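Local atomic coordinates of NADH:ubiquinone oxidoreductase, Na translocating, F subunit (Porphyromonas gingivalis, PDB entry 2R6H), a protein that belongs to the ferredoxin-reductase-like family of flavoproteins, binding flavin-adenine dinucleotide in a beta-barrel domain that is joined to a nucleotide-binding domain of Rossmann type. Residues Val7-Asn19 and Ile132-Gly145. Sequence-based numbering, arbitrary orientation.
Sequences VKEWECEVLSNKN and IFSLKPGDKVMMSG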
ATOM      1  N   VAL A   7      21.339   9.952   7.986  1.00121.95           N
ATOM      2  CA  VAL A   7      20.075  10.645   8.325  1.00120.42           C
ATOM      3  C   VAL A   7      19.474  10.252   9.695  1.00118.95           C
ATOM      4  O   VAL A   7      19.923   9.303  10.328  1.00118.72           O
ATOM      5  CB  VAL A   7      19.015  10.452   7.181  1.00118.81           C
ATOM      6  CG1 VAL A   7      17.574  10.790   7.637  1.00116.91           C
ATOM      7  CG2 VAL A   7      19.429  11.234   5.924  1.00120.60           C
ATOM      8  N   LYS A   8      18.463  11.005  10.133  1.00129.12           N
ATOM      9  CA  LYS A   8      17.774  10.810  11.414  1.00128.15           C
ATOM     10  C   LYS A   8      17.247   9.399  11.652  1.00126.30           C
ATOM     11  O   LYS A   8      16.592   8.819  10.796  1.00124.91           O
ATOM     12  CB  LYS A   8      16.627  11.811  11.550  1.00127.79           C
ATOM     13  CG  LYS A   8      17.109  13.215  11.773  1.00129.83           C
ATOM     14  CD  LYS A   8      15.982  14.207  11.902  1.00129.67           C
ATOM     15  CE  LYS A   8      16.551  15.602  12.164  1.00131.97           C
ATOM     16  NZ  LYS A   8      15.509  16.668  12.085  1.00132.13           N
ATOM     17  N   GLU A   9      17.507   8.867  12.843  1.00 83.05           N
ATOM     18  CA  GLU A   9      17.171   7.480  13.165  1.00 82.30           C
ATOM     19  C   GLU A   9      16.743   7.230  14.617  1.00 81.15           C
ATOM     20  O   GLU A   9      17.487   7.527  15.551  1.00 82.97           O
ATOM     21  CB  GLU A   9      18.352   6.575  12.822  1.00 83.04           C
ATOM     22  CG  GLU A   9      18.354   5.253  13.565  1.00 83.81           C
ATOM     23  CD  GLU A   9      19.358   4.267  12.985  1.00 84.70           C
ATOM     24  OE1 GLU A   9      20.474   4.153  13.552  1.00 89.05           O
ATOM     25  OE2 GLU A   9      19.028   3.611  11.965  1.00 83.37           O
ATOM     26  N   TRP A  10      15.545   6.668  14.793  1.00 58.12           N
ATOM     27  CA  TRP A  10      15.030   6.283  16.112  1.00 57.20           C
ATOM     28  C   TRP A  10      14.996   4.787  16.276  1.00 55.90           C
ATOM     29  O   TRP A  10      15.004   4.054  15.297  1.00 54.61           O
ATOM     30  CB  TRP A  10      13.595   6.771  16.309  1.00 56.79           C
ATOM     31  CG  TRP A  10      13.423   8.231  16.159  1.00 57.84           C
ATOM     32  CD1 TRP A  10      13.503   9.175  17.142  1.00 58.97           C
ATOM     33  CD2 TRP A  10      13.130   8.940  14.957  1.00 57.12           C
ATOM     34  NE1 TRP A  10      13.278  10.422  16.623  1.00 58.61           N
ATOM     35  CE2 TRP A  10      13.050  10.301  15.274  1.00 56.71           C
ATOM     36  CE3 TRP A  10      12.926   8.537  13.629  1.00 56.96           C
ATOM     37  CZ2 TRP A  10      12.779  11.279  14.329  1.00 57.93           C
ATOM     38  CZ3 TRP A  10      12.660   9.508  12.685  1.00 56.31           C
ATOM     39  CH2 TRP A  10      12.586  10.864  13.040  1.00 57.64           C
ATOM     40  N   GLU A  11      14.939   4.329  17.519  1.00 69.86           N
ATOM     41  CA  GLU A  11      14.558   2.952  17.752  1.00 69.94           C
ATOM     42  C   GLU A  11      13.119   2.954  18.244  1.00 69.55           C
ATOM     43  O   GLU A  11      12.762   3.675  19.169  1.00 70.83           O
ATOM     44  CB  GLU A  11      15.518   2.230  18.704  1.00 71.50           C
ATOM     45  CG  GLU A  11      14.963   1.882  20.074  1.00 76.94           C
ATOM     46  CD  GLU A  11      15.629   2.674  21.196  1.00 84.77           C
ATOM     47  OE1 GLU A  11      16.131   2.024  22.143  1.00 87.58           O
ATOM     48  OE2 GLU A  11      15.659   3.932  21.127  1.00 88.57           O
ATOM     49  N   CYS A  12      12.283   2.164  17.588  1.00 58.32           N
ATOM     50  CA  CYS A  12      10.858   2.216  17.843  1.00 57.11           C
ATOM     51  C   CYS A  12      10.340   0.911  18.414  1.00 56.47           C
ATOM     52  O   CYS A  12      10.869  -0.162  18.128  1.00 55.77           O
ATOM     53  CB  CYS A  12      10.118   2.534  16.549  1.00 55.95           C
ATOM     54  SG  CYS A  12      10.773   3.953  15.661  1.00 57.91           S
ATOM     55  N   GLU A  13       9.299   1.023  19.229  1.00 52.98           N
ATOM     56  CA  GLU A  13       8.580  -0.139  19.710  1.00 53.14           C
ATOM     57  C   GLU A  13       7.410  -0.487  18.785  1.00 51.36           C
ATOM     58  O   GLU A  13       6.634   0.381  18.371  1.00 51.34           O
ATOM     59  CB  GLU A  13       8.069   0.094  21.129  1.00 55.52           C
ATOM     60  CG  GLU A  13       7.548  -1.170  21.792  1.00 59.43           C
ATOM     61  CD  GLU A  13       6.365  -0.910  22.701  1.00 66.90           C
ATOM     62  OE1 GLU A  13       5.409  -1.722  22.691  1.00 69.40           O
ATOM     63  OE2 GLU A  13       6.390   0.114  23.419  1.00 70.29           O
ATOM     64  N   VAL A  14       7.288  -1.771  18.465  1.00 33.35           N
ATOM     65  CA  VAL A  14       6.174  -2.258  17.661  1.00 31.94           C
ATOM     66  C   VAL A  14       4.893  -2.338  18.485  1.00 33.79           C
ATOM     67  O   VAL A  14       4.812  -3.099  19.449  1.00 34.73           O
ATOM     68  CB  VAL A  14       6.474  -3.644  17.060  1.00 30.97           C
ATOM     69  CG1 VAL A  14       5.359  -4.066  16.116  1.00 30.30           C
ATOM     70  CG2 VAL A  14       7.815  -3.630  16.341  1.00 29.29           C
ATOM     71  N   LEU A  15       3.897  -1.549  18.097  1.00 42.21           N
ATOM     72  CA  LEU A  15       2.589  -1.595  18.741  1.00 43.70           C
ATOM     73  C   LEU A  15       1.750  -2.750  18.205  1.00 43.90           C
ATOM     74  O   LEU A  15       1.231  -3.561  18.972  1.00 45.74           O
ATOM     75  CB  LEU A  15       1.848  -0.270  18.544  1.00 43.68           C
ATOM     76  CG  LEU A  15       2.495   0.967  19.169  1.00 43.94           C
ATOM     77  CD1 LEU A  15       1.644   2.203  18.920  1.00 44.17           C
ATOM     78  CD2 LEU A  15       2.724   0.761  20.659  1.00 45.92           C
ATOM     79  N   SER A  16       1.621  -2.817  16.884  1.00 54.01           N
ATOM     80  CA  SER A  16       0.676  -3.731  16.253  1.00 53.53           C
ATOM     81  C   SER A  16       1.225  -4.266  14.934  1.00 51.97           C
ATOM     82  O   SER A  16       1.580  -3.498  14.041  1.00 50.88           O
ATOM     83  CB  SER A  16      -0.668  -3.037  16.020  1.00 54.15           C
ATOM     84  OG  SER A  16      -1.650  -3.960  15.586  1.00 55.15           O
ATOM     85  N   ASN A  17       1.291  -5.588  14.820  1.00 42.65           N
ATOM     86  CA  ASN A  17       1.555  -6.235  13.540  1.00 40.30           C
ATOM     87  C   ASN A  17       0.518  -7.304  13.210  1.00 40.14           C
ATOM     88  O   ASN A  17       0.811  -8.499  13.249  1.00 38.73           O
ATOM     89  CB  ASN A  17       2.959  -6.842  13.526  1.00 39.70           C
ATOM     90  CG  ASN A  17       3.549  -6.913  12.132  1.00 39.48           C
ATOM     91  OD1 ASN A  17       3.375  -6.000  11.324  1.00 41.72           O
ATOM     92  ND2 ASN A  17       4.253  -8.001  11.841  1.00 40.17           N
ATOM     93  N   LYS A  18      -0.693  -6.865  12.884  1.00 41.82           N
ATOM     94  CA  LYS A  18      -1.761  -7.781  12.500  1.00 42.72           C
ATOM     95  C   LYS A  18      -2.011  -7.735  10.996  1.00 40.60           C
ATOM     96  O   LYS A  18      -1.857  -6.690  10.363  1.00 39.38           O
ATOM     97  CB  LYS A  18      -3.048  -7.450  13.257  1.00 44.43           C
ATOM     98  CG  LYS A  18      -3.257  -8.276  14.517  1.00 47.79           C
ATOM     99  CD  LYS A  18      -4.055  -7.507  15.555  1.00 53.42           C
ATOM    100  CE  LYS A  18      -5.542  -7.532  15.240  1.00 57.03           C
ATOM    101  NZ  LYS A  18      -6.335  -6.756  16.234  1.00 61.06           N
ATOM    102  N   ASN A  19      -2.399  -8.873  10.431  1.00 37.95           N
ATOM    103  CA  ASN A  19      -2.771  -8.941   9.022  1.00 37.57           C
ATOM    104  C   ASN A  19      -3.966  -8.051   8.697  1.00 38.47           C
ATOM    105  O   ASN A  19      -4.950  -8.022   9.437  1.00 39.65           O
ATOM    106  CB  ASN A  19      -3.066 -10.386   8.616  1.00 37.47           C
ATOM    107  CG  ASN A  19      -1.850 -11.093   8.050  1.00 39.42           C
ATOM    108  OD1 ASN A  19      -0.913 -11.419   8.778  1.00 43.01           O
ATOM    109  ND2 ASN A  19      -1.859 -11.333   6.744  1.00 41.30           N
ATOM    110  N   ILE A 132      10.041  -8.323   8.897  1.00 33.94           N
ATOM    111  CA  ILE A 132       8.959  -7.527   9.458  1.00 33.38           C
ATOM    112  C   ILE A 132       7.782  -8.412   9.837  1.00 32.89           C
ATOM    113  O   ILE A 132       7.230  -8.287  10.928  1.00 33.80           O
ATOM    114  CB  ILE A 132       8.500  -6.429   8.496  1.00 32.73           C
ATOM    115  CG1 ILE A 132       9.602  -5.371   8.371  1.00 35.08           C
ATOM    116  CG2 ILE A 132       7.220  -5.809   9.002  1.00 32.08           C
ATOM    117  CD1 ILE A 132       9.527  -4.535   7.116  1.00 36.89           C
ATOM    118  N   PHE A 133       7.414  -9.324   8.949  1.00 27.29           N
ATOM    119  CA  PHE A 133       6.310 -10.224   9.230  1.00 27.56           C
ATOM    120  C   PHE A 133       6.501 -11.070  10.480  1.00 29.67           C
ATOM    121  O   PHE A 133       5.538 -11.598  11.032  1.00 30.95           O
ATOM    122  CB  PHE A 133       6.029 -11.126   8.038  1.00 26.90           C
ATOM    123  CG  PHE A 133       4.878 -10.668   7.211  1.00 26.17           C
ATOM    124  CD1 PHE A 133       4.931  -9.462   6.534  1.00 25.73           C
ATOM    125  CD2 PHE A 133       3.736 -11.430   7.123  1.00 27.39           C
ATOM    126  CE1 PHE A 133       3.873  -9.030   5.783  1.00 24.86           C
ATOM    127  CE2 PHE A 133       2.667 -10.997   6.368  1.00 27.41           C
ATOM    128  CZ  PHE A 133       2.739  -9.798   5.698  1.00 26.00           C
ATOM    129  N   SER A 134       7.733 -11.215  10.936  1.00 33.77           N
ATOM    130  CA  SER A 134       7.957 -12.028  12.113  1.00 34.89           C
ATOM    131  C   SER A 134       7.816 -11.187  13.373  1.00 35.98           C
ATOM    132  O   SER A 134       7.827 -11.722  14.476  1.00 37.61           O
ATOM    133  CB  SER A 134       9.339 -12.638  12.067  1.00 34.77           C
ATOM    134  OG  SER A 134      10.281 -11.620  12.311  1.00 35.76           O
ATOM    135  N   LEU A 135       7.663  -9.876  13.212  1.00 34.99           N
ATOM    136  CA  LEU A 135       7.685  -8.958  14.351  1.00 36.63           C
ATOM    137  C   LEU A 135       6.403  -8.918  15.165  1.00 38.39           C
ATOM    138  O   LEU A 135       5.297  -9.077  14.640  1.00 38.33           O
ATOM    139  CB  LEU A 135       8.018  -7.550  13.903  1.00 35.56           C
ATOM    140  CG  LEU A 135       9.422  -7.372  13.365  1.00 35.71           C
ATOM    141  CD1 LEU A 135       9.632  -5.905  13.080  1.00 36.56           C
ATOM    142  CD2 LEU A 135      10.440  -7.899  14.359  1.00 37.32           C
ATOM    143  N   LYS A 136       6.556  -8.659  16.455  1.00 48.43           N
ATOM    144  CA  LYS A 136       5.453  -8.830  17.374  1.00 50.88           C
ATOM    145  C   LYS A 136       5.418  -7.653  18.321  1.00 51.09           C
ATOM    146  O   LYS A 136       6.439  -7.004  18.534  1.00 50.77           O
ATOM    147  CB  LYS A 136       5.652 -10.134  18.140  1.00 53.17           C
ATOM    148  CG  LYS A 136       4.512 -11.128  18.000  1.00 57.73           C
ATOM    149  CD  LYS A 136       4.978 -12.522  18.395  1.00 63.27           C
ATOM    150  CE  LYS A 136       3.922 -13.268  19.215  1.00 66.74           C
ATOM    151  NZ  LYS A 136       4.530 -14.278  20.148  1.00 68.77           N
ATOM    152  N   PRO A 137       4.233  -7.359  18.882  1.00 38.82           N
ATOM    153  CA  PRO A 137       4.117  -6.241  19.826  1.00 39.78           C
ATOM    154  C   PRO A 137       5.163  -6.380  20.921  1.00 41.26           C
ATOM    155  O   PRO A 137       5.277  -7.451  21.529  1.00 42.47           O
ATOM    156  CB  PRO A 137       2.709  -6.404  20.403  1.00 41.08           C
ATOM    157  CG  PRO A 137       1.959  -7.148  19.360  1.00 41.00           C
ATOM    158  CD  PRO A 137       2.959  -8.074  18.710  1.00 39.67           C
ATOM    159  N   GLY A 138       5.933  -5.316  21.141  1.00 40.91           N
ATOM    160  CA  GLY A 138       6.955  -5.306  22.168  1.00 42.61           C
ATOM    161  C   GLY A 138       8.347  -5.282  21.581  1.00 41.88           C
ATOM    162  O   GLY A 138       9.318  -4.968  22.269  1.00 43.53           O
ATOM    163  N   ASP A 139       8.454  -5.604  20.299  1.00 51.49           N
ATOM    164  CA  ASP A 139       9.759  -5.666  19.653  1.00 51.36           C
ATOM    165  C   ASP A 139      10.307  -4.295  19.262  1.00 51.24           C
ATOM    166  O   ASP A 139       9.580  -3.306  19.236  1.00 51.65           O
ATOM    167  CB  ASP A 139       9.708  -6.602  18.448  1.00 50.27           C
ATOM    168  CG  ASP A 139       9.557  -8.063  18.859  1.00 52.76           C
ATOM    169  OD1 ASP A 139       9.816  -8.350  20.057  1.00 55.84           O
ATOM    170  OD2 ASP A 139       9.188  -8.913  18.003  1.00 51.28           O
ATOM    171  N   LYS A 140      11.600  -4.248  18.963  1.00 45.55           N
ATOM    172  CA  LYS A 140      12.268  -3.000  18.616  1.00 45.52           C
ATOM    173  C   LYS A 140      12.765  -3.000  17.175  1.00 44.70           C
ATOM    174  O   LYS A 140      13.294  -4.004  16.680  1.00 44.28           O
ATOM    175  CB  LYS A 140      13.454  -2.737  19.560  1.00 47.31           C
ATOM    176  CG  LYS A 140      13.104  -2.629  21.047  1.00 49.17           C
ATOM    177  CD  LYS A 140      11.928  -1.692  21.295  1.00 51.14           C
ATOM    178  CE  LYS A 140      11.902  -1.172  22.727  1.00 52.82           C
ATOM    179  NZ  LYS A 140      13.218  -0.560  23.101  1.00 55.16           N
ATOM    180  N   VAL A 141      12.604  -1.866  16.507  1.00 43.80           N
ATOM    181  CA  VAL A 141      13.144  -1.703  15.161  1.00 43.98           C
ATOM    182  C   VAL A 141      13.874  -0.387  15.053  1.00 45.55           C
ATOM    183  O   VAL A 141      13.480   0.594  15.692  1.00 45.76           O
ATOM    184  CB  VAL A 141      12.033  -1.686  14.116  1.00 42.81           C
ATOM    185  CG1 VAL A 141      11.880  -3.047  13.501  1.00 42.80           C
ATOM    186  CG2 VAL A 141      10.732  -1.202  14.747  1.00 42.60           C
HETATM  187  N   MSE A 142      14.924  -0.362  14.238  1.00 67.57           N
HETATM  188  CA  MSE A 142      15.611   0.884  13.921  1.00 69.68           C
HETATM  189  C   MSE A 142      14.988   1.480  12.683  1.00 68.95           C
HETATM  190  O   MSE A 142      14.823   0.797  11.679  1.00 67.35           O
HETATM  191  CB  MSE A 142      17.088   0.632  13.663  1.00 72.55           C
HETATM  192  CG  MSE A 142      17.813   0.013  14.836  1.00 77.45           C
HETATM  193 SE   MSE A 142      17.927   1.199  16.391  1.00 91.23          SE
HETATM  194  CE  MSE A 142      17.898  -0.176  17.804  1.00 84.23           C
HETATM  195  N   MSE A 143      14.643   2.757  12.748  1.00 73.71           N
HETATM  196  CA  MSE A 143      13.920   3.372  11.655  1.00 74.77           C
HETATM  197  C   MSE A 143      14.379   4.788  11.395  1.00 72.73           C
HETATM  198  O   MSE A 143      14.552   5.571  12.315  1.00 73.50           O
HETATM  199  CB  MSE A 143      12.431   3.365  11.953  1.00 72.81           C
HETATM  200  CG  MSE A 143      11.600   3.650  10.740  1.00 76.78           C
HETATM  201 SE   MSE A 143       9.687   3.564  11.078  1.00 83.05          SE
HETATM  202  CE  MSE A 143       9.513   5.180  12.167  1.00 82.28           C
ATOM    203  N   SER A 144      14.577   5.120  10.132  1.00 43.68           N
ATOM    204  CA  SER A 144      14.972   6.478   9.772  1.00 43.11           C
ATOM    205  C   SER A 144      13.997   7.089   8.780  1.00 41.35           C
ATOM    206  O   SER A 144      13.309   6.378   8.052  1.00 40.20           O
ATOM    207  CB  SER A 144      16.394   6.504   9.192  1.00 44.18           C
ATOM    208  OG  SER A 144      16.582   5.517   8.188  1.00 42.78           O
ATOM    209  N   GLY A 145      13.943   8.414   8.752  1.00 38.39           N
ATOM    210  CA  GLY A 145      13.098   9.118   7.808  1.00 37.10           C
ATOM    211  C   GLY A 145      13.022  10.589   8.163  1.00 37.86           C
ATOM    212  O   GLY A 145      13.648  11.005   9.142  1.00 39.31           O
TER
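Trp-10 and Cys-12 pair with Met-143 and Val-141 as the hydrogen-bonded positions of an antiparallel strand pair, 9-19 against 140-147, in the flavin-binding barrel. All four use both backbone N and O across the pair, with Cys-12 N to Val-141 O at 2.7 Å. Strand 24-30 flanks 9-19 on its other edge, where Glu-13 bonds to Lys-30. Just before strand 140-147, a type II turn from Lys-136 to Asp-139 carries the pairing on: Asp-139 O accepts a hydrogen bond from Val-14 N (2.9 Å), and Gly-138 N reaches Val-14 O (3.0 Å). Within this turn, Lys-136 N meets Asp-139 OD2 from above the carboxylate plane. On the inner face, Cys-12 SG touches the selenomethionine methyl CE of Met-143 at 3.9 Å, while Val-14 CG2 rests near Val-141 CG2. Across the outer face, the opposite charges of Glu-11 OE1 and Lys-140 NZ lie 4.0 Å apart, too far for a salt bridge. Ser-144 OG bonds to Tyr-147 OH. Farther along, with CG anti to the backbone N (chi1 -152°), Asn-17 extends its amide to the turn at 132-135, and ND2 donates to Leu-135 O at 3.2 Å, tilted 30° from the carbonyl plane.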